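Local structure of putative peptidase (Clostridium acetobutylicum, 3K9T) at residues A[312-317]-A[343-348]. The protein binds one zinc ion per subunit and probably acts in the biosynthesis of modified polysaccharides, with an aminopeptidase-like domain not expected to cleave peptides. Numbering follows the deposited sequence.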
# COMPACT_ATOMS: atom_id res chain seq x y z
N GLY A 312 1.33 -5.70 22.75
CA GLY A 312 2.65 -5.49 22.14
C GLY A 312 3.73 -5.44 23.20
O GLY A 312 3.51 -5.84 24.33
N SER A 313 4.91 -4.93 22.83
CA SER A 313 6.08 -4.91 23.70
C SER A 313 6.92 -3.72 23.34
O SER A 313 7.38 -3.59 22.20
CB SER A 313 6.85 -6.22 23.57
OG SER A 313 7.90 -6.33 24.52
N LEU A 314 7.07 -2.81 24.30
CA LEU A 314 7.83 -1.59 24.10
C LEU A 314 9.12 -1.72 24.91
O LEU A 314 9.11 -1.80 26.15
CB LEU A 314 7.00 -0.36 24.48
CG LEU A 314 7.74 0.97 24.40
CD1 LEU A 314 8.30 1.21 23.00
CD2 LEU A 314 6.85 2.10 24.82
N MSE A 315 10.23 -1.74 24.17
CA MSE A 315 11.53 -2.08 24.68
C MSE A 315 12.53 -1.03 24.29
O MSE A 315 12.18 -0.08 23.62
CB MSE A 315 11.96 -3.39 24.01
CG MSE A 315 11.08 -4.57 24.36
SE MSE A 315 11.54 -6.21 23.48
CE MSE A 315 10.74 -5.62 21.84
N ARG A 316 13.76 -1.19 24.75
CA ARG A 316 14.88 -0.45 24.17
C ARG A 316 15.60 -1.49 23.30
O ARG A 316 14.99 -1.95 22.35
CB ARG A 316 15.78 0.23 25.22
CG ARG A 316 15.07 1.30 26.04
CD ARG A 316 16.01 2.29 26.72
NE ARG A 316 16.32 3.33 25.77
CZ ARG A 316 15.56 4.38 25.51
NH1 ARG A 316 14.44 4.61 26.18
NH2 ARG A 316 15.93 5.22 24.54
N SER A 317 16.83 -1.89 23.62
CA SER A 317 17.51 -2.90 22.83
C SER A 317 16.86 -4.22 23.19
O SER A 317 16.96 -4.75 24.29
CB SER A 317 19.03 -2.94 23.05
OG SER A 317 19.61 -1.65 22.76
N TYR A 343 10.48 5.27 30.66
CA TYR A 343 9.39 5.58 31.59
C TYR A 343 8.52 6.72 31.06
O TYR A 343 7.30 6.63 31.07
CB TYR A 343 10.02 5.92 32.92
CG TYR A 343 9.20 6.67 33.93
CD1 TYR A 343 8.34 6.01 34.79
CD2 TYR A 343 9.36 8.04 34.09
CE1 TYR A 343 7.63 6.69 35.75
CE2 TYR A 343 8.64 8.74 35.06
CZ TYR A 343 7.78 8.05 35.88
OH TYR A 343 7.08 8.72 36.85
N LYS A 344 9.17 7.78 30.60
CA LYS A 344 8.51 8.91 29.94
C LYS A 344 7.64 8.41 28.76
O LYS A 344 6.48 8.83 28.58
CB LYS A 344 9.60 9.91 29.50
CG LYS A 344 9.20 11.05 28.59
CD LYS A 344 10.16 12.25 28.73
CE LYS A 344 11.35 12.21 27.78
NZ LYS A 344 10.95 12.63 26.43
N THR A 345 8.18 7.49 27.97
CA THR A 345 7.46 7.02 26.78
C THR A 345 6.20 6.21 27.17
O THR A 345 5.11 6.38 26.60
CB THR A 345 8.36 6.25 25.83
OG1 THR A 345 9.54 7.04 25.49
CG2 THR A 345 7.58 5.88 24.58
N TYR A 346 6.36 5.34 28.15
CA TYR A 346 5.25 4.57 28.66
C TYR A 346 4.19 5.53 29.19
O TYR A 346 3.01 5.33 28.93
CB TYR A 346 5.70 3.55 29.75
CG TYR A 346 6.06 2.16 29.20
CD1 TYR A 346 7.28 1.92 28.57
CD2 TYR A 346 5.20 1.08 29.37
CE1 TYR A 346 7.60 0.65 28.10
CE2 TYR A 346 5.51 -0.19 28.90
CZ TYR A 346 6.70 -0.41 28.26
OH TYR A 346 7.02 -1.68 27.79
N LEU A 347 4.59 6.55 29.95
CA LEU A 347 3.61 7.51 30.47
C LEU A 347 2.88 8.25 29.33
O LEU A 347 1.68 8.54 29.42
CB LEU A 347 4.28 8.50 31.44
CG LEU A 347 4.69 7.95 32.82
CD1 LEU A 347 5.11 9.08 33.73
CD2 LEU A 347 3.56 7.16 33.47
N GLU A 348 3.61 8.57 28.26
CA GLU A 348 3.02 9.28 27.11
C GLU A 348 2.04 8.38 26.38
O GLU A 348 0.99 8.83 25.87
CB GLU A 348 4.12 9.73 26.13
CG GLU A 348 3.63 10.75 25.08
CD GLU A 348 3.08 12.00 25.70
OE1 GLU A 348 3.64 12.43 26.73
OE2 GLU A 348 2.10 12.57 25.17
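Y346 reaches across from the helix to the strand and uses its phenol hydroxyl to hold the backbone carbonyl of L314. OH donates to L314 O over 2.7 Å, lying in the carbonyl plane on a lone pair, with a C=O...OH angle of 128°. The oxygen lies near the plane of the ring, at the edge on the CE1 side, so the bond leaves at an angle to CZ-OH. The same two residues pack through their side chains, which lie side by side, head to tail: the leucine extends toward the helix while the tyrosine extends toward the strand. CB of L314 lies 3.6 Å from Y346 OH. Farther out, L314 CD2 comes to 3.7 Å from Y346 CE1. The leucine thus runs along the CE1 edge of the ring, to one side of its plane and outside its rim. Its chi1 of 176° makes this possible, since CG then continues outward from the strand, opposite the backbone N. At the far end, CD2 meets the methyl CG2 of T345 at 3.9 Å. T345 can offer that methyl because its OG1 turns back into the helix (chi1 -54°), bonding to the carbonyl oxygen of D341 one turn earlier. L314 CD2 is therefore packed against both a ring and a methyl in a buried apolar patch, while the tyrosine's polar end is satisfied by the strand. The contact is core packing of the aminopeptidase-like domain, joining strand 311-315 to helix 336-355. The strand runs between 245-250 and 260-263 in the mixed eight-stranded sheet; beyond its end, R316 returns to the same helix through a salt bridge to D341. Helix 194-211 packs beside the tyrosine, with L203 and I207 touching it.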